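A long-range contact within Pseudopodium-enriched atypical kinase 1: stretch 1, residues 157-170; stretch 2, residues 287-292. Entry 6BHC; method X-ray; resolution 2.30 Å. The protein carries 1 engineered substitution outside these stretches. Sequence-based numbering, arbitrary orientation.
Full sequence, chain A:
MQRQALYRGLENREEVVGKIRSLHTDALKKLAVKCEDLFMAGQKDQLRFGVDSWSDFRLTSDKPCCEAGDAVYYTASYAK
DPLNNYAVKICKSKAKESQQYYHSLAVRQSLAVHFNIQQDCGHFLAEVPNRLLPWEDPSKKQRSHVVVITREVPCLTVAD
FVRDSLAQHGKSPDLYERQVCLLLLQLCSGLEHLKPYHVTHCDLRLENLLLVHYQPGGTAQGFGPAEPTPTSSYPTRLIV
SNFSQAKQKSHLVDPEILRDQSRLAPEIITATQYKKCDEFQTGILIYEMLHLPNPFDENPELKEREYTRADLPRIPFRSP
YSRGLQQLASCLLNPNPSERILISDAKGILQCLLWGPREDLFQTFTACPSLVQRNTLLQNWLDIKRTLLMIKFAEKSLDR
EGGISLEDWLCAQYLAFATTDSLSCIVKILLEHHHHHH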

# COMPACT_ATOMS: atom_id res chain seq x y z
N THR A 157 27.03 17.04 11.32
CA THR A 157 26.90 17.85 10.12
C THR A 157 27.34 17.05 8.90
O THR A 157 27.92 15.97 9.01
CB THR A 157 27.72 19.13 10.23
OG1 THR A 157 29.10 18.79 10.42
CG2 THR A 157 27.24 19.99 11.39
N VAL A 158 27.05 17.60 7.72
CA VAL A 158 27.55 16.97 6.51
C VAL A 158 29.07 17.02 6.46
O VAL A 158 29.72 16.08 5.99
CB VAL A 158 26.90 17.61 5.26
CG1 VAL A 158 27.49 17.02 3.99
CG2 VAL A 158 25.40 17.40 5.29
N ALA A 159 29.67 18.11 6.98
CA ALA A 159 31.12 18.17 7.08
C ALA A 159 31.67 17.01 7.90
O ALA A 159 32.68 16.41 7.52
CB ALA A 159 31.55 19.51 7.68
N ASP A 160 31.02 16.69 9.02
CA ASP A 160 31.45 15.54 9.81
C ASP A 160 31.26 14.24 9.05
O ASP A 160 32.11 13.34 9.11
CB ASP A 160 30.69 15.50 11.14
CG ASP A 160 30.87 16.75 11.97
OD1 ASP A 160 31.99 17.32 11.96
OD2 ASP A 160 29.90 17.16 12.64
N PHE A 161 30.15 14.12 8.33
CA PHE A 161 29.89 12.91 7.55
C PHE A 161 30.92 12.74 6.44
O PHE A 161 31.46 11.65 6.24
CB PHE A 161 28.48 12.96 6.97
CG PHE A 161 28.20 11.92 5.94
CD1 PHE A 161 27.95 10.61 6.30
CD2 PHE A 161 28.17 12.25 4.59
CE1 PHE A 161 27.69 9.64 5.35
CE2 PHE A 161 27.92 11.29 3.63
CZ PHE A 161 27.67 9.99 4.01
N VAL A 162 31.22 13.83 5.72
CA VAL A 162 32.21 13.76 4.65
C VAL A 162 33.59 13.43 5.22
O VAL A 162 34.35 12.64 4.63
CB VAL A 162 32.22 15.08 3.85
CG1 VAL A 162 33.39 15.12 2.89
CG2 VAL A 162 30.91 15.24 3.09
N ARG A 163 33.93 14.01 6.37
CA ARG A 163 35.25 13.78 6.96
C ARG A 163 35.42 12.32 7.37
O ARG A 163 36.53 11.77 7.26
CB ARG A 163 35.45 14.70 8.17
CG ARG A 163 36.82 14.59 8.82
CD ARG A 163 37.01 15.60 9.94
NE ARG A 163 36.16 15.33 11.10
CZ ARG A 163 35.07 16.03 11.41
NH1 ARG A 163 34.70 17.05 10.65
NH2 ARG A 163 34.36 15.70 12.48
N ASP A 164 34.36 11.67 7.84
CA ASP A 164 34.44 10.30 8.33
C ASP A 164 34.17 9.26 7.26
O ASP A 164 34.17 8.06 7.57
CB ASP A 164 33.45 10.10 9.48
CG ASP A 164 33.66 11.09 10.62
OD1 ASP A 164 34.82 11.51 10.83
OD2 ASP A 164 32.68 11.44 11.29
N SER A 165 33.95 9.67 6.01
CA SER A 165 33.57 8.74 4.94
C SER A 165 34.61 8.67 3.83
O SER A 165 34.28 8.31 2.70
CB SER A 165 32.21 9.13 4.36
OG SER A 165 31.19 9.06 5.34
N LEU A 166 35.87 9.01 4.13
CA LEU A 166 36.90 8.95 3.10
C LEU A 166 37.19 7.50 2.70
O LEU A 166 37.32 7.20 1.51
CB LEU A 166 38.18 9.64 3.58
CG LEU A 166 39.35 9.64 2.59
CD1 LEU A 166 38.95 10.28 1.26
CD2 LEU A 166 40.56 10.33 3.18
N ALA A 167 37.30 6.60 3.68
CA ALA A 167 37.59 5.21 3.37
C ALA A 167 36.42 4.53 2.67
O ALA A 167 36.61 3.70 1.78
CB ALA A 167 37.98 4.46 4.64
N GLN A 168 35.19 4.86 3.08
CA GLN A 168 34.02 4.26 2.44
C GLN A 168 33.85 4.75 1.00
O GLN A 168 33.34 4.01 0.16
CB GLN A 168 32.76 4.56 3.25
CG GLN A 168 32.61 3.69 4.49
CD GLN A 168 32.41 2.22 4.15
OE1 GLN A 168 31.56 1.87 3.33
NE2 GLN A 168 33.21 1.36 4.77
N HIS A 169 34.27 5.98 0.71
CA HIS A 169 34.22 6.47 -0.66
C HIS A 169 35.18 5.68 -1.54
O HIS A 169 34.86 5.37 -2.70
CB HIS A 169 34.55 7.96 -0.70
CG HIS A 169 34.27 8.60 -2.03
ND1 HIS A 169 34.52 9.94 -2.27
CD2 HIS A 169 33.75 8.10 -3.17
CE1 HIS A 169 34.17 10.23 -3.51
NE2 HIS A 169 33.71 9.13 -4.08
N GLY A 170 36.35 5.32 -1.01
CA GLY A 170 37.29 4.52 -1.77
C GLY A 170 36.85 3.08 -1.92
O GLY A 170 37.04 2.47 -2.97
N TYR A 287 32.06 19.33 -5.11
CA TYR A 287 33.46 18.93 -5.03
C TYR A 287 33.83 18.51 -3.61
O TYR A 287 34.50 17.49 -3.41
CB TYR A 287 34.36 20.07 -5.50
CG TYR A 287 34.49 20.18 -7.00
CD1 TYR A 287 33.50 20.79 -7.77
CD2 TYR A 287 35.62 19.70 -7.66
CE1 TYR A 287 33.63 20.90 -9.14
CE2 TYR A 287 35.75 19.80 -9.03
CZ TYR A 287 34.75 20.41 -9.77
OH TYR A 287 34.90 20.51 -11.13
N GLU A 288 33.40 19.28 -2.61
CA GLU A 288 33.79 19.00 -1.23
C GLU A 288 33.16 17.71 -0.72
O GLU A 288 33.83 16.92 -0.04
CB GLU A 288 33.41 20.18 -0.33
CG GLU A 288 34.19 21.45 -0.66
CD GLU A 288 33.81 22.62 0.24
OE1 GLU A 288 32.63 22.73 0.63
OE2 GLU A 288 34.71 23.43 0.57
N MET A 289 31.89 17.46 -1.05
CA MET A 289 31.25 16.21 -0.66
C MET A 289 31.89 15.00 -1.33
O MET A 289 31.78 13.89 -0.80
CB MET A 289 29.76 16.26 -0.98
CG MET A 289 28.99 17.28 -0.15
SD MET A 289 27.22 17.23 -0.44
CE MET A 289 26.82 15.61 0.22
N LEU A 290 32.54 15.19 -2.48
CA LEU A 290 33.29 14.12 -3.13
C LEU A 290 34.75 14.08 -2.68
O LEU A 290 35.59 13.54 -3.41
CB LEU A 290 33.20 14.27 -4.65
CG LEU A 290 31.78 14.13 -5.21
CD1 LEU A 290 31.78 14.34 -6.71
CD2 LEU A 290 31.20 12.77 -4.85
N HIS A 291 35.05 14.64 -1.51
CA HIS A 291 36.39 14.63 -0.93
C HIS A 291 37.41 15.31 -1.84
O HIS A 291 38.58 14.91 -1.89
CB HIS A 291 36.83 13.20 -0.59
CG HIS A 291 35.96 12.54 0.43
ND1 HIS A 291 34.98 11.63 0.10
CD2 HIS A 291 35.90 12.68 1.78
CE1 HIS A 291 34.37 11.22 1.20
NE2 HIS A 291 34.90 11.85 2.23
N LEU A 292 36.98 16.34 -2.55
CA LEU A 292 37.86 17.17 -3.35
C LEU A 292 37.92 18.57 -2.76
O LEU A 292 36.97 19.02 -2.11
CB LEU A 292 37.37 17.25 -4.80
CG LEU A 292 37.17 15.91 -5.52
CD1 LEU A 292 36.54 16.13 -6.88
CD2 LEU A 292 38.49 15.17 -5.65

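His 291 dominates this contact. Of the 410 Å² buried between the stretches, both sides summed, it accounts for 121 Å², followed by Val 162 with 72 Å² and His 169 with 62 Å². The CA-to-CB bond of each of these three residues points toward the opposing stretch.

The placement of His 291 begins with its backbone. The helix of stretch 2 ends just before Leu 290, the first residue to leave helical phi/psi, and His 291 follows with a positive phi (60/34). His 291 N still bonds to Glu 288 O at 3.0 Å, closing a tight turn, while the side chain, with chi1 at -62° (m) and chi2 at 101°, reaches across to stretch 1. There the imidazole uses both nitrogens. His 291 NE2 donates to Val 162 O at 2.6 Å, with an N-H...O angle of 141°; the distance is short and the angle somewhat bent. Val 162 O lies close to the plane of the ring, as an acceptor for a ring N-H should. This carbonyl belongs to the last turn of the first helix. Within stretch 1, Val 162 O receives only a weak bond, from Ser 165 N at 3.3 Å; the imidazole adds a shorter one.

The second nitrogen, His 291 ND1, is hydrogen-bonded to His 169 ND1 at 2.9 Å with an angle of 156°. Either nitrogen could be the donor. The two rings meet rim to rim, with centroids 5.1 Å apart and planes at 41°, so the pair is joined through its edges and not by stacking. His 169 takes chi1 at -169° (t), and its NE2 is hydrogen-bonded elsewhere in the structure; both ring nitrogens are therefore engaged, which suits a buried imidazole. His 169 CE1 also approaches Leu 290 O at 3.6 Å, near the ring plane.

One face of the His 291 ring is covered by the start of the second helix. Leu 166 CA sits 4.0 Å from the His 291 ring centroid and 26° off the normal, a CH-pi contact, and Leu 166 CD1 comes within 3.8 Å of His 291 CG. Thus the two ring nitrogens find hydrogen-bonding partners at the edge, while one face of the ring meets aliphatic carbon.

Val 162 complements this with a compact, branched side chain where the backbones come close: Val 162 CA is 5.9 Å from Met 289 CA. Val 162 CG1 packs 3.5 Å from Glu 288 O and 3.7 Å from His 291 NE2, while Val 162 CG2 lies 3.9 Å from Met 289 CA and 4.3 Å from Met 289 CG. One turn earlier, Val 158 CG1 meets Met 289 CE at 4.1 Å, where the long, flexible methionine extends the apolar contact along the helix.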